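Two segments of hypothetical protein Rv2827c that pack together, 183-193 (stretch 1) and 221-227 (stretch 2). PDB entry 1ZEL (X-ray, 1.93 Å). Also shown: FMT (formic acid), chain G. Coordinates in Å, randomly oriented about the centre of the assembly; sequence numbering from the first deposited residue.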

ATOM      1  N   PRO A 183      -3.232   5.775 -10.233  1.00 22.04           N
ATOM      2  CA  PRO A 183      -2.797   7.158 -10.064  1.00 22.20           C
ATOM      3  C   PRO A 183      -3.948   8.086  -9.700  1.00 21.49           C
ATOM      4  O   PRO A 183      -3.753   8.992  -8.907  1.00 21.56           O
ATOM      5  CB  PRO A 183      -2.224   7.536 -11.432  1.00 21.23           C
ATOM      6  CG  PRO A 183      -2.758   6.543 -12.389  1.00 22.99           C
ATOM      7  CD  PRO A 183      -2.989   5.274 -11.594  1.00 22.59           C
ATOM      8  N   GLU A 184      -5.128   7.871 -10.279  1.00 21.00           N
ATOM      9  CA  GLU A 184      -6.260   8.715  -9.937  1.00 20.63           C
ATOM     10  C   GLU A 184      -6.625   8.598  -8.471  1.00 20.62           C
ATOM     11  O   GLU A 184      -6.781   9.604  -7.787  1.00 19.82           O
ATOM     12  CB  GLU A 184      -7.469   8.421 -10.834  1.00 20.31           C
ATOM     13  CG  GLU A 184      -7.177   8.759 -12.297  1.00 20.84           C
ATOM     14  CD  GLU A 184      -6.788   7.540 -13.114  1.00 26.77           C
ATOM     15  OE1 GLU A 184      -6.424   6.518 -12.503  1.00 25.39           O
ATOM     16  OE2 GLU A 184      -6.853   7.606 -14.363  1.00 28.17           O
ATOM     17  N   ALA A 185      -6.714   7.373  -7.968  1.00 20.50           N
ATOM     18  CA  ALA A 185      -7.099   7.192  -6.569  1.00 20.55           C
ATOM     19  C   ALA A 185      -5.996   7.688  -5.646  1.00 20.99           C
ATOM     20  O   ALA A 185      -6.274   8.248  -4.584  1.00 20.24           O
ATOM     21  CB  ALA A 185      -7.486   5.744  -6.278  1.00 19.77           C
ATOM     22  N   LEU A 186      -4.746   7.511  -6.068  1.00 21.16           N
ATOM     23  CA  LEU A 186      -3.626   8.054  -5.316  1.00 20.65           C
ATOM     24  C   LEU A 186      -3.721   9.575  -5.228  1.00 20.31           C
ATOM     25  O   LEU A 186      -3.617  10.143  -4.138  1.00 20.37           O
ATOM     26  CB  LEU A 186      -2.303   7.661  -5.966  1.00 20.17           C
ATOM     27  CG  LEU A 186      -1.072   8.346  -5.376  1.00 18.14           C
ATOM     28  CD1 LEU A 186      -0.816   7.962  -3.898  1.00 16.63           C
ATOM     29  CD2 LEU A 186       0.079   8.004  -6.251  1.00 14.73           C
ATOM     30  N   LEU A 187      -3.958  10.228  -6.361  1.00 19.61           N
ATOM     31  CA  LEU A 187      -3.972  11.679  -6.383  1.00 19.72           C
ATOM     32  C   LEU A 187      -5.131  12.159  -5.510  1.00 19.03           C
ATOM     33  O   LEU A 187      -4.989  13.110  -4.725  1.00 20.22           O
ATOM     34  CB  LEU A 187      -4.119  12.206  -7.813  1.00 18.99           C
ATOM     35  CG  LEU A 187      -3.901  13.704  -8.040  1.00 19.12           C
ATOM     36  CD1 LEU A 187      -3.332  13.964  -9.448  1.00 16.30           C
ATOM     37  CD2 LEU A 187      -5.246  14.468  -7.823  1.00 16.51           C
ATOM     38  N   VAL A 188      -6.290  11.526  -5.652  1.00 18.86           N
ATOM     39  CA  VAL A 188      -7.438  11.944  -4.839  1.00 18.78           C
ATOM     40  C   VAL A 188      -7.172  11.703  -3.349  1.00 18.54           C
ATOM     41  O   VAL A 188      -7.550  12.513  -2.505  1.00 19.20           O
ATOM     42  CB  VAL A 188      -8.741  11.300  -5.298  1.00 18.20           C
ATOM     43  CG1 VAL A 188      -9.864  11.634  -4.322  1.00 17.53           C
ATOM     44  CG2 VAL A 188      -9.083  11.816  -6.726  1.00 16.79           C
ATOM     45  N   GLN A 189      -6.486  10.615  -3.036  1.00 17.73           N
ATOM     46  CA  GLN A 189      -6.167  10.317  -1.644  1.00 17.93           C
ATOM     47  C   GLN A 189      -5.337  11.439  -1.044  1.00 18.86           C
ATOM     48  O   GLN A 189      -5.654  11.967   0.020  1.00 19.12           O
ATOM     49  CB  GLN A 189      -5.379   9.009  -1.529  1.00 17.26           C
ATOM     50  CG  GLN A 189      -5.018   8.681  -0.068  1.00 14.67           C
ATOM     51  CD  GLN A 189      -3.828   7.772   0.054  1.00 20.60           C
ATOM     52  OE1 GLN A 189      -3.619   6.904  -0.777  1.00 19.98           O
ATOM     53  NE2 GLN A 189      -3.041   7.955   1.111  1.00 21.30           N
ATOM     54  N   ILE A 190      -4.253  11.796  -1.728  1.00 18.26           N
ATOM     55  CA  ILE A 190      -3.320  12.743  -1.137  1.00 19.35           C
ATOM     56  C   ILE A 190      -3.868  14.197  -1.180  1.00 19.45           C
ATOM     57  O   ILE A 190      -3.476  15.033  -0.366  1.00 19.39           O
ATOM     58  CB  ILE A 190      -1.942  12.595  -1.806  1.00 19.30           C
ATOM     59  CG1 ILE A 190      -2.001  13.041  -3.261  1.00 19.58           C
ATOM     60  CG2 ILE A 190      -1.516  11.108  -1.799  1.00 20.27           C
ATOM     61  CD1 ILE A 190      -0.616  13.031  -3.946  1.00 18.54           C
ATOM     62  N   ALA A 191      -4.763  14.493  -2.123  1.00 18.68           N
ATOM     63  CA  ALA A 191      -5.470  15.793  -2.121  1.00 19.32           C
ATOM     64  C   ALA A 191      -6.501  15.840  -0.983  1.00 19.77           C
ATOM     65  O   ALA A 191      -6.643  16.860  -0.287  1.00 19.86           O
ATOM     66  CB  ALA A 191      -6.168  16.025  -3.475  1.00 18.76           C
ATOM     67  N   THR A 192      -7.218  14.741  -0.788  1.00 18.92           N
ATOM     68  CA  THR A 192      -8.262  14.693   0.243  1.00 19.47           C
ATOM     69  C   THR A 192      -7.664  14.779   1.635  1.00 20.17           C
ATOM     70  O   THR A 192      -8.171  15.545   2.496  1.00 19.91           O
ATOM     71  CB  THR A 192      -9.140  13.420   0.105  1.00 19.23           C
ATOM     72  OG1 THR A 192      -9.785  13.436  -1.166  1.00 20.71           O
ATOM     73  CG2 THR A 192     -10.202  13.336   1.209  1.00 22.26           C
ATOM     74  N   ARG A 193      -6.595  14.008   1.855  1.00 19.92           N
ATOM     75  CA  ARG A 193      -5.961  13.937   3.171  1.00 21.23           C
ATOM     76  C   ARG A 193      -4.444  13.972   3.003  1.00 20.47           C
ATOM     77  O   ARG A 193      -3.813  12.939   3.048  1.00 20.12           O
ATOM     78  CB  ARG A 193      -6.383  12.647   3.891  1.00 20.43           C
ATOM     79  CG  ARG A 193      -7.822  12.717   4.455  1.00 25.61           C
ATOM     80  CD  ARG A 193      -8.279  11.407   5.018  1.00 32.79           C
ATOM     81  NE  ARG A 193      -9.729  11.286   4.931  1.00 38.78           N
ATOM     82  CZ  ARG A 193     -10.443  10.342   5.536  1.00 40.01           C
ATOM     83  NH1 ARG A 193      -9.843   9.440   6.303  1.00 41.72           N
ATOM     84  NH2 ARG A 193     -11.760  10.310   5.379  1.00 40.31           N
ATOM     85  N   ARG A 221     -14.885  11.187 -10.677  1.00 22.04           N
ATOM     86  CA  ARG A 221     -15.783  10.211 -10.053  1.00 22.41           C
ATOM     87  C   ARG A 221     -15.239   9.842  -8.667  1.00 22.54           C
ATOM     88  O   ARG A 221     -15.995   9.632  -7.729  1.00 23.52           O
ATOM     89  CB  ARG A 221     -15.952   8.981 -10.936  1.00 22.59           C
ATOM     90  CG  ARG A 221     -16.737   9.266 -12.227  1.00 25.62           C
ATOM     91  CD  ARG A 221     -16.900   7.980 -13.020  1.00 33.84           C
ATOM     92  NE  ARG A 221     -17.599   6.955 -12.242  1.00 34.42           N
ATOM     93  CZ  ARG A 221     -17.342   5.651 -12.314  1.00 40.31           C
ATOM     94  NH1 ARG A 221     -16.394   5.204 -13.128  1.00 40.40           N
ATOM     95  NH2 ARG A 221     -18.024   4.797 -11.559  1.00 38.95           N
ATOM     96  N   LEU A 222     -13.922   9.803  -8.547  1.00 21.69           N
ATOM     97  CA  LEU A 222     -13.270   9.554  -7.249  1.00 21.61           C
ATOM     98  C   LEU A 222     -13.344  10.741  -6.274  1.00 21.02           C
ATOM     99  O   LEU A 222     -13.284  10.542  -5.069  1.00 19.34           O
ATOM    100  CB  LEU A 222     -11.831   9.124  -7.455  1.00 21.31           C
ATOM    101  CG  LEU A 222     -11.662   7.698  -8.014  1.00 24.51           C
ATOM    102  CD1 LEU A 222     -10.286   7.502  -8.528  1.00 17.59           C
ATOM    103  CD2 LEU A 222     -11.914   6.673  -6.945  1.00 26.66           C
ATOM    104  N   LEU A 223     -13.463  11.961  -6.799  1.00 20.97           N
ATOM    105  CA  LEU A 223     -13.689  13.154  -5.964  1.00 20.88           C
ATOM    106  C   LEU A 223     -15.144  13.335  -5.565  1.00 21.76           C
ATOM    107  O   LEU A 223     -15.454  14.064  -4.616  1.00 21.78           O
ATOM    108  CB  LEU A 223     -13.211  14.413  -6.698  1.00 20.72           C
ATOM    109  CG  LEU A 223     -11.717  14.597  -6.747  1.00 21.90           C
ATOM    110  CD1 LEU A 223     -11.386  15.503  -7.926  1.00 19.05           C
ATOM    111  CD2 LEU A 223     -11.202  15.147  -5.399  1.00 19.40           C
ATOM    112  N   SER A 224     -16.055  12.683  -6.281  1.00 22.70           N
ATOM    113  CA  SER A 224     -17.470  12.854  -5.995  1.00 23.04           C
ATOM    114  C   SER A 224     -17.803  12.464  -4.560  1.00 22.65           C
ATOM    115  O   SER A 224     -17.721  11.297  -4.192  1.00 22.84           O
ATOM    116  CB  SER A 224     -18.336  12.082  -6.996  1.00 23.76           C
ATOM    117  OG  SER A 224     -19.712  12.243  -6.662  1.00 26.32           O
ATOM    118  N   GLY A 225     -18.157  13.452  -3.742  1.00 22.48           N
ATOM    119  CA  GLY A 225     -18.545  13.186  -2.356  1.00 21.41           C
ATOM    120  C   GLY A 225     -17.446  13.601  -1.390  1.00 20.73           C
ATOM    121  O   GLY A 225     -17.653  13.645  -0.184  1.00 21.31           O
ATOM    122  N   ARG A 226     -16.267  13.892  -1.915  1.00 19.83           N
ATOM    123  CA  ARG A 226     -15.193  14.440  -1.097  1.00 20.10           C
ATOM    124  C   ARG A 226     -15.522  15.912  -0.772  1.00 19.68           C
ATOM    125  O   ARG A 226     -16.312  16.554  -1.482  1.00 18.37           O
ATOM    126  CB  ARG A 226     -13.816  14.370  -1.812  1.00 20.73           C
ATOM    127  CG  ARG A 226     -13.388  13.056  -2.471  1.00 21.86           C
ATOM    128  CD  ARG A 226     -13.029  11.936  -1.496  1.00 24.98           C
ATOM    129  NE  ARG A 226     -14.246  11.455  -0.828  1.00 22.79           N
ATOM    130  CZ  ARG A 226     -15.205  10.735  -1.402  1.00 23.69           C
ATOM    131  NH1 ARG A 226     -15.118  10.358  -2.684  1.00 22.99           N
ATOM    132  NH2 ARG A 226     -16.270  10.384  -0.688  1.00 26.17           N
ATOM    133  N   PRO A 227     -14.920  16.456   0.298  1.00 19.78           N
ATOM    134  CA  PRO A 227     -15.146  17.881   0.566  1.00 19.52           C
ATOM    135  C   PRO A 227     -14.601  18.757  -0.561  1.00 19.45           C
ATOM    136  O   PRO A 227     -13.772  18.305  -1.363  1.00 19.52           O
ATOM    137  CB  PRO A 227     -14.353  18.125   1.846  1.00 20.10           C
ATOM    138  CG  PRO A 227     -14.166  16.747   2.471  1.00 21.59           C
ATOM    139  CD  PRO A 227     -14.039  15.830   1.303  1.00 19.67           C
TER
HETATM  140  C   FMT G 707     -15.192  12.314   1.822  1.00 33.73           C
HETATM  141  O1  FMT G 707     -14.011  12.182   2.123  1.00 33.74           O
HETATM  142  O2  FMT G 707     -16.098  11.665   2.339  1.00 34.09           O

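The contact is centred on V188, which projects from the helix of stretch 1 toward the last residues of the helix in stretch 2. Its CG2 methyl lies 3.9 Å from CB of L222 and 3.8 Å from CG of L223, so one short, branched side chain meets two consecutive leucines. The other methyl, CG1, sits 3.7 Å from the carbonyl O of L222 and 4.2 Å from CG of R226. Valine suits this place because its two methyls diverge directly from CB: they cover several neighbours while letting the backbones come close, with the CA atoms of V188 and L223 6.5 Å apart. V188, L222, L223, A185 and E184 are all buried, whereas T192 and R226 are partly exposed.

L222 is the main partner from stretch 2. Its CB points toward the helix opposite, and its longer side chain carries CD1 to 3.6 Å from the backbone N of A185, 4.0 Å from CB of A185 and 3.8 Å from CB of E184. A leucine can therefore touch V188 near its root and A185 near its tip. A185, with nothing beyond CB, offers this methyl both its backbone and its small side chain. The CB of L223 points sideways, but leucine is long enough for the end of the side chain to come nearer and meet V188. E184 contributes mainly the aliphatic base of its side chain; its end leads away, and both carboxylate oxygens are hydrogen-bonded elsewhere in the structure.

One turn beyond V188, T192 carries the contact to its partly exposed margin. Its OG1 donates a hydrogen bond to O of V188, at 2.8 Å, so the hydroxyl is satisfied within its own helix, and the same OG1 lies 3.6 Å from CD of R226. The arginine suits this edge because its methylene groups can pack against V188 and T192 while its guanidinium serves polar partners. NH1 of R226 donates to O of L222 at 3.0 Å, folding the side chain back to the end of the preceding helix.

R226 also closes a type II turn that starts at L223, in which N of R226 donates to O of L223 at 2.8 Å. G225 has a positive phi, where a side chain would be jammed against the preceding carbonyl O. At the end of the turn, NH2 of R226 makes a weak hydrogen bond to O2 of the formic acid at 3.3 Å, a group probably supplied by the crystallisation liquor.

No hydrogen bond crosses between the stretches. The contact buries 314 Å² in all, both sides summed, and apolar side chains pack at its centre, while the polar groups at its edge bond within their own stretches.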